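Local atomic coordinates of tripeptidase (PDB entry 3RZA), a protein that probably cleaves amino acids from tripeptides, as a metal-dependent peptidase of the M20 family with zinc bound in its active site. Residues Ser164-Ala169 with Gly345-Thr350; Gly182-Ala187 with Gly341-Ser346. All coordinates share one frame; numbering follows the deposited sequence.

Contact 1 of 2, residues Ser164-Ala169 with Gly345-Thr350; sequences SGLIGA and GSIINT
Ile-347 lies in the angle between Leu-166 and Ala-169, and each of its side-chain atoms has a partner across the contact. Its CB comes first, 3.8 Å from the CB of Ala-169. At CB the chain forks. CG2, anti to the backbone N, faces the backbone of helix 167-171, meeting Ala-169 O at 3.5 Å and, a little farther off, the carbonyl carbon behind it. CG1 takes the other course, anti to the carbonyl carbon (chi1 -58°), and this carries it over to Leu-166: CG1 is 3.9 Å from Leu-166 CD1 and equally far from Ala-169 CB. At the tip, Ile-347 CD1 reaches the same leucine methyl, CD1 of Leu-166, at 4.1 Å.

The leucine comes in at a slant to the isoleucine rather than alongside it. Its CB also touches Ile-347 CG1, while CD1 extends past to the CB of Ser-346, 4.3 Å away. Leu-166 occupies the N-cap position of helix 167-171, but with an apolar side chain that serves packing. No hydrogen bond crosses between the segments; all four touching residues are buried, and van der Waals contact joins them.

At the far end of 345-350 the chain closes on itself: Thr-350 OG1 donates to Ile-347 O at 2.7 Å, in the carbonyl plane, so the oxygen of the central isoleucine is held by the hydroxyl one turn on.

The contact sets the first turn of helix 167-171 against the later part of helix 344-348. Strand 299-312 runs beside them, with Tyr-308 against Leu-166 and Phe-311 against Ser-346, and Ile-348 packs on Leu-172 just beyond helix 167-171.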
loop_
_atom_site.group_PDB
_atom_site.type_symbol
_atom_site.label_atom_id
_atom_site.label_comp_id
_atom_site.label_asym_id
_atom_site.label_seq_id
_atom_site.Cartn_x
_atom_site.Cartn_y
_atom_site.Cartn_z
ATOM N N SER A 164 8.485 21.958 -3.790
ATOM C CA SER A 164 7.322 21.294 -4.394
ATOM C C SER A 164 7.535 20.920 -5.890
ATOM O O SER A 164 6.560 20.622 -6.582
ATOM C CB SER A 164 6.082 22.193 -4.272
ATOM O OG SER A 164 5.885 22.624 -2.960
ATOM N N GLY A 165 8.789 20.911 -6.367
ATOM C CA GLY A 165 9.106 20.585 -7.761
ATOM C C GLY A 165 9.378 21.807 -8.622
ATOM O O GLY A 165 8.884 21.888 -9.755
ATOM N N LEU A 166 10.172 22.751 -8.089
ATOM C CA LEU A 166 10.625 23.946 -8.832
ATOM C C LEU A 166 9.453 24.804 -9.364
ATOM O O LEU A 166 9.580 25.460 -10.400
ATOM C CB LEU A 166 11.558 23.536 -9.980
ATOM C CG LEU A 166 12.612 22.460 -9.697
ATOM C CD1 LEU A 166 13.409 22.187 -10.961
ATOM C CD2 LEU A 166 13.532 22.862 -8.545
ATOM N N ILE A 167 8.335 24.802 -8.624
ATOM C CA ILE A 167 7.067 25.314 -9.118
ATOM C C ILE A 167 7.078 26.847 -9.249
ATOM O O ILE A 167 6.531 27.382 -10.218
ATOM C CB ILE A 167 5.858 24.878 -8.206
ATOM C CG1 ILE A 167 5.713 23.355 -8.146
ATOM C CG2 ILE A 167 4.565 25.469 -8.707
ATOM C CD1 ILE A 167 5.381 22.674 -9.513
ATOM N N GLY A 168 7.706 27.541 -8.295
ATOM C CA GLY A 168 7.881 28.999 -8.402
ATOM C C GLY A 168 8.751 29.403 -9.581
ATOM O O GLY A 168 8.367 30.298 -10.348
ATOM N N ALA A 169 9.895 28.729 -9.748
ATOM C CA ALA A 169 10.720 28.906 -10.971
ATOM C C ALA A 169 9.914 28.689 -12.287
ATOM O O ALA A 169 10.098 29.437 -13.264
ATOM C CB ALA A 169 11.947 27.981 -10.939
ATOM N N GLY A 345 17.893 26.562 -11.027
ATOM C CA GLY A 345 18.806 26.652 -12.154
ATOM C C GLY A 345 18.477 25.789 -13.349
ATOM O O GLY A 345 18.771 26.183 -14.462
ATOM N N SER A 346 17.861 24.623 -13.111
ATOM C CA SER A 346 17.377 23.743 -14.189
ATOM C C SER A 346 16.288 24.416 -15.019
ATOM O O SER A 346 16.224 24.204 -16.226
ATOM C CB SER A 346 16.821 22.419 -13.634
ATOM O OG SER A 346 17.743 21.725 -12.791
ATOM N N ILE A 347 15.434 25.218 -14.366
ATOM C CA ILE A 347 14.388 25.953 -15.056
ATOM C C ILE A 347 14.930 27.213 -15.709
ATOM O O ILE A 347 14.573 27.512 -16.860
ATOM C CB ILE A 347 13.221 26.311 -14.119
ATOM C CG1 ILE A 347 12.612 25.050 -13.485
ATOM C CG2 ILE A 347 12.135 27.085 -14.884
ATOM C CD1 ILE A 347 12.221 23.908 -14.499
ATOM N N ILE A 348 15.795 27.935 -15.005
ATOM C CA ILE A 348 16.271 29.243 -15.473
ATOM C C ILE A 348 17.121 29.092 -16.736
ATOM O O ILE A 348 16.997 29.901 -17.652
ATOM C CB ILE A 348 17.090 30.014 -14.372
ATOM C CG1 ILE A 348 16.219 30.293 -13.121
ATOM C CG2 ILE A 348 17.732 31.326 -14.956
ATOM C CD1 ILE A 348 15.640 31.645 -13.041
ATOM N N ASN A 349 17.949 28.038 -16.789
ATOM C CA ASN A 349 18.643 27.648 -18.035
ATOM C C ASN A 349 17.732 27.549 -19.268
ATOM O O ASN A 349 18.152 27.950 -20.346
ATOM C CB ASN A 349 19.452 26.325 -17.872
ATOM C CG ASN A 349 20.874 26.553 -17.315
ATOM O OD1 ASN A 349 21.678 27.245 -17.925
ATOM N ND2 ASN A 349 21.173 25.959 -16.151
ATOM N N THR A 350 16.485 27.076 -19.103
ATOM C CA THR A 350 15.508 27.021 -20.237
ATOM C C THR A 350 15.056 28.399 -20.773
ATOM O O THR A 350 14.540 28.482 -21.882
ATOM C CB THR A 350 14.222 26.177 -19.927
ATOM O OG1 THR A 350 13.295 26.945 -19.141
ATOM C CG2 THR A 350 14.566 24.850 -19.224
#

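Contact 2 of 2, residues Gly182-Ala187 with Gly341-Ser346; sequences GYAIDA and GGSDGS. With ZN (zinc ion), chain C.
With CG anti to its backbone N (chi1 -169°), Asp-186 swings its carboxylate to the zinc ion, and Ser-343, with chi1 of 80°, folds OG back over the first turn of helix 344-348. The two meet at Asp-186 OD2 and Ser-343 CB, 4.2 Å apart, in the metal centre of an M20-family peptidase, where the end of a parallel strand faces a glycine-rich turn and the helix that follows it.

After strand 181-184 the chain turns a corner, an inverse gamma turn centred on Ile-185. The corner lets both neighbours of Ile-185 address the glycine-rich turn: Ala-184 from the sheet, Asp-186 from the metal side. The CB of Ala-184 lies 4.2 Å from Ser-343 OG and at the same distance from Gly-345 N. Gly-345, without a side chain, presents its backbone to the methyl of Ala-184. Those two serine and glycine atoms are themselves linked, since Ser-343 is the N-cap and its OG accepts a weak capping bond from Gly-345 N.

Asp-186 OD1 binds the zinc at 2.1 Å, and OD2 stands farther off, at 2.7 Å, at most a weak second bond; His-98, Asp-129 and a water complete the site. OD1 also has a hydrogen bond with Tyr-362 OH, a second-shell contact that probably helps fix the carboxylate's rotation. OD2 is tied to the helix start through another water, which donates to it at 2.8 Å and accepts from Asp-344 N at 2.9 Å.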
loop_
_atom_site.group_PDB
_atom_site.type_symbol
_atom_site.label_atom_id
_atom_site.label_comp_id
_atom_site.label_asym_id
_atom_site.label_seq_id
_atom_site.Cartn_x
_atom_site.Cartn_y
_atom_site.Cartn_z
ATOM N N GLY A 182 24.252 33.461 -14.548
ATOM C CA GLY A 182 24.180 33.489 -13.108
ATOM C C GLY A 182 24.242 32.201 -12.361
ATOM O O GLY A 182 24.682 31.197 -12.883
ATOM N N TYR A 183 23.881 32.278 -11.082
ATOM C CA TYR A 183 24.213 31.260 -10.112
ATOM C C TYR A 183 23.041 30.958 -9.218
ATOM O O TYR A 183 22.502 31.875 -8.589
ATOM C CB TYR A 183 25.382 31.721 -9.257
ATOM C CG TYR A 183 26.592 32.009 -10.091
ATOM C CD1 TYR A 183 27.394 30.966 -10.567
ATOM C CD2 TYR A 183 26.886 33.325 -10.501
ATOM C CE1 TYR A 183 28.502 31.228 -11.377
ATOM C CE2 TYR A 183 27.983 33.593 -11.315
ATOM C CZ TYR A 183 28.794 32.544 -11.746
ATOM O OH TYR A 183 29.871 32.814 -12.582
ATOM N N ALA A 184 22.648 29.687 -9.152
ATOM C CA ALA A 184 21.744 29.204 -8.099
ATOM C C ALA A 184 22.584 28.814 -6.890
ATOM O O ALA A 184 23.435 27.949 -6.994
ATOM C CB ALA A 184 20.922 28.047 -8.604
ATOM N N ILE A 185 22.359 29.483 -5.754
ATOM C CA ILE A 185 23.133 29.260 -4.535
ATOM C C ILE A 185 22.415 28.153 -3.759
ATOM O O ILE A 185 21.756 28.409 -2.739
ATOM C CB ILE A 185 23.283 30.586 -3.675
ATOM C CG1 ILE A 185 23.780 31.776 -4.548
ATOM C CG2 ILE A 185 24.244 30.360 -2.490
ATOM C CD1 ILE A 185 23.721 33.130 -3.833
ATOM N N ASP A 186 22.507 26.919 -4.267
ATOM C CA ASP A 186 21.627 25.831 -3.831
ATOM C C ASP A 186 22.078 24.397 -4.283
ATOM O O ASP A 186 21.250 23.586 -4.661
ATOM C CB ASP A 186 20.179 26.117 -4.344
ATOM C CG ASP A 186 19.118 25.202 -3.724
ATOM O OD1 ASP A 186 19.253 24.839 -2.541
ATOM O OD2 ASP A 186 18.130 24.860 -4.417
ATOM N N ALA A 187 23.377 24.099 -4.202
ATOM C CA ALA A 187 23.912 22.744 -4.504
ATOM C C ALA A 187 24.342 22.026 -3.216
ATOM O O ALA A 187 24.927 22.651 -2.324
ATOM C CB ALA A 187 25.075 22.851 -5.462
ATOM N N GLY A 341 20.366 15.759 -9.228
ATOM C CA GLY A 341 19.007 16.284 -9.206
ATOM C C GLY A 341 18.883 17.700 -9.736
ATOM O O GLY A 341 19.838 18.275 -10.272
ATOM N N GLY A 342 17.704 18.262 -9.541
ATOM C CA GLY A 342 17.341 19.555 -10.098
ATOM C C GLY A 342 17.417 20.694 -9.087
ATOM O O GLY A 342 17.661 20.488 -7.913
ATOM N N SER A 343 17.219 21.899 -9.587
ATOM C CA SER A 343 17.173 23.116 -8.776
ATOM C C SER A 343 16.495 24.148 -9.642
ATOM O O SER A 343 16.197 23.868 -10.826
ATOM C CB SER A 343 18.589 23.575 -8.404
ATOM O OG SER A 343 19.203 24.275 -9.468
ATOM N N ASP A 344 16.295 25.353 -9.112
ATOM C CA ASP A 344 15.738 26.445 -9.920
ATOM C C ASP A 344 16.588 26.802 -11.130
ATOM O O ASP A 344 16.052 27.273 -12.139
ATOM C CB ASP A 344 15.479 27.703 -9.070
ATOM C CG ASP A 344 14.290 27.530 -8.111
ATOM O OD1 ASP A 344 13.330 26.786 -8.422
ATOM O OD2 ASP A 344 14.328 28.134 -7.043
ATOM N N GLY A 345 17.893 26.562 -11.027
ATOM C CA GLY A 345 18.806 26.652 -12.154
ATOM C C GLY A 345 18.477 25.789 -13.349
ATOM O O GLY A 345 18.771 26.183 -14.462
ATOM N N SER A 346 17.861 24.623 -13.111
ATOM C CA SER A 346 17.377 23.743 -14.189
ATOM C C SER A 346 16.288 24.416 -15.019
ATOM O O SER A 346 16.224 24.204 -16.226
ATOM C CB SER A 346 16.821 22.419 -13.634
ATOM O OG SER A 346 17.743 21.725 -12.791
HETATM ZN ZN ZN C . 17.387 23.978 -1.935
HETATM O O HOH W 1 17.361 26.317 -6.629
HETATM O O HOH W 2 17.016 22.038 -2.609
#

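Overall arrangement
From the N terminus, the chain reaches 164-169 first, then 182-187, and only much later returns to 341-350, where both contacts close. Contact 2 therefore nests inside contact 1, and the two end on overlapping residues, Gly-345 and Ser-346 being common to both. The intervening chain builds the long strands and helices from 194 onward before coming back through strand 336-338. Helix 344-348 is the shared partner: contact 1 ties it to helix 167-171, contact 2 to the end of strand 181-184 beside the zinc. With centres about 8 Å apart, they touch directly, Leu-166 CD2 lying 3.8 Å from Asp-344 N.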